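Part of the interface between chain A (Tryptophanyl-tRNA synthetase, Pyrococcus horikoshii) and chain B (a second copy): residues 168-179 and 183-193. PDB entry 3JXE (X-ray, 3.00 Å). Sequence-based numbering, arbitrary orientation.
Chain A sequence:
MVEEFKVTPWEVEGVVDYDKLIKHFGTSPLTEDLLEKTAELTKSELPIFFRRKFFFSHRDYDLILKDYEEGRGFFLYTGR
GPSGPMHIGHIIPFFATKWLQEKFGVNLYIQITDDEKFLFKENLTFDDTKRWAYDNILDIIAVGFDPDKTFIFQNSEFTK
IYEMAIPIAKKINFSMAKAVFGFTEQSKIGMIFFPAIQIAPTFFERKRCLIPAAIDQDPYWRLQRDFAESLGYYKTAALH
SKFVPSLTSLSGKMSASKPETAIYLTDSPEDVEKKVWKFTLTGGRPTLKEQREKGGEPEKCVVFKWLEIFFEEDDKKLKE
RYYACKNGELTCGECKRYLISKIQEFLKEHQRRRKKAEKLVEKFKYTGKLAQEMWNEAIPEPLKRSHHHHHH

Chain A, residues 168-179: IAKKINFSMAKA
Chain B, residues 183-193: FTEQSKIGMIF

Ile189(B) forms the apolar centre of the contact, which buries 718 Å² over both stretches. With chi1 p and chi2 t, its branched side chain spreads between three residues of chain A: Ile189(B) CG1 lies 4.2 Å from Ala169(A) CB, Ile189(B) CD1 3.9 Å from Ile172(A) CB and Ile189(B) CG2 3.7 Å from Ala177(A) CB. All four residues are buried and apolar, Ile172(A) as m,t, and the short alanine side chains let the isoleucine pack close to chain A. Beside this cluster, buried Phe174(A) (chi1 t, chi2 -114°) points toward chain B and receives Ile192(B) (m,t), also buried, over one ring face, the CD1 atom of Ile192(B) standing 3.8 Å from the centroid of the Phe174(A) ring in a CH-pi contact. Gly190(B) lets the backbones close to a CA-CA distance of 4.6 Å from Ala169(A); an ideal CB there would clash with Ala169(A) CB at 3.0 Å.

Backbone hydrogen bonds frame this apolar centre. Chain A comes out of a helix that includes Ile168(A) and Ala169(A), extends through Ile172(A) (-68/106) and Asn173(A) (-63/149), and is helical again by Ser175(A). Chain B makes a type I turn from Thr184(B) to Ser187(B), extends at Ser187(B) (-66/155) and Lys188(B) (-90/148), the N-cap, and enters helix 189-193, whose axis runs at 92° to that of helix 174-179. A single beta bridge pairs Asn173(A) with Lys188(B). At the start of the chain B helix, Gly190(B) N donates to Ala169(A) O (3.0 Å) and Ile189(B) N to Ile172(A) O (3.1 Å); in return, Phe174(A) N donates to Ser187(B) O (2.8 Å). Ser175(A) N bonds weakly to Glu185(B) O (2.8 Å).

Farther out, Lys188(B) bends through chi angles of -26°, -49°, -110° and 92° to bring NZ 2.6 Å from Lys170(A) O, a hydrogen bond. Glu185(B) (m,m, chi3 -49°) brings OE2 near the edge of the Phe174(A) ring, 3.1 Å from Phe174(A) CE1, and extended Lys178(A) (m,t,t,t) completes a salt bridge, NZ to Glu185(B) OE2 2.9 Å.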

# COMPACT_ATOMS: atom_id res chain seq x y z
N ILE A 168 9.13 -4.91 -4.55
CA ILE A 168 9.36 -4.13 -5.77
C ILE A 168 9.25 -2.62 -5.52
O ILE A 168 9.84 -1.82 -6.25
CB ILE A 168 8.42 -4.60 -6.95
CG1 ILE A 168 8.81 -3.95 -8.28
CG2 ILE A 168 6.95 -4.31 -6.66
CD1 ILE A 168 9.72 -4.79 -9.14
N ALA A 169 8.52 -2.23 -4.47
CA ALA A 169 8.37 -0.83 -4.10
C ALA A 169 9.66 -0.25 -3.52
O ALA A 169 9.83 0.97 -3.46
CB ALA A 169 7.22 -0.65 -3.13
N LYS A 170 10.55 -1.13 -3.08
CA LYS A 170 11.88 -0.75 -2.61
C LYS A 170 12.87 -0.76 -3.76
O LYS A 170 13.86 -0.04 -3.73
CB LYS A 170 12.35 -1.71 -1.51
CG LYS A 170 13.62 -1.27 -0.79
CD LYS A 170 14.11 -2.36 0.14
CE LYS A 170 15.49 -2.05 0.68
NZ LYS A 170 15.88 -3.01 1.75
N LYS A 171 12.60 -1.59 -4.77
CA LYS A 171 13.45 -1.67 -5.95
C LYS A 171 13.22 -0.50 -6.90
O LYS A 171 14.17 0.13 -7.35
CB LYS A 171 13.23 -2.99 -6.69
CG LYS A 171 13.80 -4.22 -5.99
CD LYS A 171 15.29 -4.36 -6.24
CE LYS A 171 15.86 -5.56 -5.51
NZ LYS A 171 17.26 -5.83 -5.93
N ILE A 172 11.95 -0.21 -7.19
CA ILE A 172 11.61 0.86 -8.13
C ILE A 172 11.97 2.22 -7.57
O ILE A 172 11.32 2.75 -6.65
CB ILE A 172 10.13 0.81 -8.63
CG1 ILE A 172 9.86 -0.49 -9.39
CG2 ILE A 172 9.84 2.00 -9.54
CD1 ILE A 172 8.40 -0.71 -9.76
N ASN A 173 13.04 2.77 -8.12
CA ASN A 173 13.49 4.12 -7.86
C ASN A 173 12.43 5.12 -8.33
O ASN A 173 11.70 4.86 -9.29
CB ASN A 173 14.81 4.35 -8.59
CG ASN A 173 15.33 5.75 -8.44
OD1 ASN A 173 15.11 6.42 -7.43
ND2 ASN A 173 16.05 6.22 -9.46
N PHE A 174 12.35 6.26 -7.65
CA PHE A 174 11.36 7.26 -8.02
C PHE A 174 11.68 7.99 -9.32
O PHE A 174 10.78 8.36 -10.08
CB PHE A 174 11.17 8.27 -6.89
CG PHE A 174 10.31 9.41 -7.28
CD1 PHE A 174 10.84 10.69 -7.35
CD2 PHE A 174 8.98 9.21 -7.62
CE1 PHE A 174 10.06 11.74 -7.73
CE2 PHE A 174 8.18 10.26 -8.01
CZ PHE A 174 8.72 11.53 -8.07
N SER A 175 12.97 8.22 -9.58
CA SER A 175 13.41 8.82 -10.83
C SER A 175 12.90 7.99 -12.01
O SER A 175 12.42 8.54 -12.99
CB SER A 175 14.93 8.94 -10.87
OG SER A 175 15.38 9.40 -12.14
N MET A 176 12.99 6.67 -11.89
CA MET A 176 12.55 5.78 -12.96
C MET A 176 11.03 5.61 -13.04
O MET A 176 10.50 5.23 -14.08
CB MET A 176 13.29 4.43 -12.92
CG MET A 176 12.89 3.45 -11.83
SD MET A 176 14.15 2.17 -11.59
CE MET A 176 14.17 1.36 -13.20
N ALA A 177 10.34 5.91 -11.94
CA ALA A 177 8.88 5.94 -11.94
C ALA A 177 8.36 7.08 -12.82
O ALA A 177 7.51 6.86 -13.69
CB ALA A 177 8.34 6.06 -10.53
N LYS A 178 8.90 8.28 -12.61
CA LYS A 178 8.59 9.46 -13.43
C LYS A 178 8.93 9.24 -14.90
O LYS A 178 8.27 9.77 -15.78
CB LYS A 178 9.35 10.68 -12.92
CG LYS A 178 8.75 11.37 -11.71
CD LYS A 178 9.52 12.64 -11.37
CE LYS A 178 8.63 13.67 -10.71
NZ LYS A 178 9.41 14.81 -10.13
N ALA A 179 9.97 8.46 -15.14
CA ALA A 179 10.46 8.22 -16.49
C ALA A 179 9.56 7.26 -17.26
O ALA A 179 9.26 7.49 -18.43
CB ALA A 179 11.88 7.70 -16.43
N PHE B 183 11.95 13.93 0.67
CA PHE B 183 12.18 12.91 -0.35
C PHE B 183 12.87 13.52 -1.57
O PHE B 183 12.69 14.70 -1.86
CB PHE B 183 10.87 12.25 -0.79
CG PHE B 183 10.16 11.49 0.31
CD1 PHE B 183 8.80 11.70 0.54
CD2 PHE B 183 10.84 10.57 1.10
CE1 PHE B 183 8.14 11.01 1.55
CE2 PHE B 183 10.18 9.88 2.11
CZ PHE B 183 8.83 10.10 2.33
N THR B 184 13.66 12.71 -2.26
CA THR B 184 14.34 13.15 -3.47
C THR B 184 14.03 12.17 -4.59
O THR B 184 13.39 11.14 -4.38
CB THR B 184 15.87 13.23 -3.27
OG1 THR B 184 16.41 11.92 -3.07
CG2 THR B 184 16.22 14.12 -2.07
N GLU B 185 14.49 12.49 -5.80
CA GLU B 185 14.28 11.64 -6.97
C GLU B 185 14.89 10.24 -6.79
O GLU B 185 14.57 9.32 -7.54
CB GLU B 185 14.85 12.30 -8.22
CG GLU B 185 14.17 13.62 -8.59
CD GLU B 185 12.76 13.43 -9.13
OE1 GLU B 185 12.57 12.58 -10.03
OE2 GLU B 185 11.85 14.15 -8.66
N GLN B 186 15.76 10.10 -5.79
CA GLN B 186 16.43 8.83 -5.51
C GLN B 186 15.68 7.98 -4.49
O GLN B 186 16.08 6.85 -4.20
CB GLN B 186 17.87 9.08 -5.05
CG GLN B 186 18.79 9.64 -6.15
CD GLN B 186 18.87 8.73 -7.37
OE1 GLN B 186 18.56 9.14 -8.49
NE2 GLN B 186 19.28 7.48 -7.15
N SER B 187 14.59 8.53 -3.95
CA SER B 187 13.72 7.79 -3.03
C SER B 187 13.04 6.64 -3.74
O SER B 187 12.87 6.67 -4.96
CB SER B 187 12.68 8.72 -2.41
OG SER B 187 13.29 9.81 -1.75
N LYS B 188 12.65 5.61 -3.00
CA LYS B 188 11.94 4.48 -3.59
C LYS B 188 10.45 4.79 -3.50
O LYS B 188 10.00 5.45 -2.56
CB LYS B 188 12.28 3.15 -2.90
CG LYS B 188 13.66 3.04 -2.20
CD LYS B 188 14.86 3.49 -3.05
CE LYS B 188 15.75 2.34 -3.47
NZ LYS B 188 15.36 1.80 -4.80
N ILE B 189 9.68 4.32 -4.48
CA ILE B 189 8.24 4.62 -4.54
C ILE B 189 7.49 4.23 -3.26
O ILE B 189 6.54 4.91 -2.86
CB ILE B 189 7.54 4.04 -5.80
CG1 ILE B 189 7.68 2.52 -5.87
CG2 ILE B 189 8.10 4.70 -7.06
CD1 ILE B 189 6.81 1.86 -6.93
N GLY B 190 7.93 3.15 -2.61
CA GLY B 190 7.37 2.70 -1.34
C GLY B 190 7.65 3.66 -0.20
O GLY B 190 6.87 3.74 0.75
N MET B 191 8.77 4.37 -0.29
CA MET B 191 9.12 5.40 0.69
C MET B 191 8.16 6.57 0.59
O MET B 191 7.68 7.09 1.61
CB MET B 191 10.55 5.90 0.47
CG MET B 191 11.65 4.91 0.83
SD MET B 191 13.18 5.77 1.24
CE MET B 191 14.12 5.66 -0.26
N ILE B 192 7.87 6.98 -0.64
CA ILE B 192 7.02 8.13 -0.92
C ILE B 192 5.56 7.87 -0.52
O ILE B 192 4.87 8.79 -0.07
CB ILE B 192 7.14 8.55 -2.41
CG1 ILE B 192 8.49 9.24 -2.64
CG2 ILE B 192 5.98 9.46 -2.84
CD1 ILE B 192 8.89 9.36 -4.08
N PHE B 193 5.13 6.63 -0.65
CA PHE B 193 3.77 6.25 -0.29
C PHE B 193 3.57 6.14 1.22
O PHE B 193 2.49 6.43 1.73
CB PHE B 193 3.40 4.92 -0.94
CG PHE B 193 2.00 4.46 -0.63
CD1 PHE B 193 1.78 3.40 0.24
CD2 PHE B 193 0.90 5.08 -1.21
CE1 PHE B 193 0.50 2.97 0.54
CE2 PHE B 193 -0.39 4.65 -0.93
CZ PHE B 193 -0.59 3.60 -0.05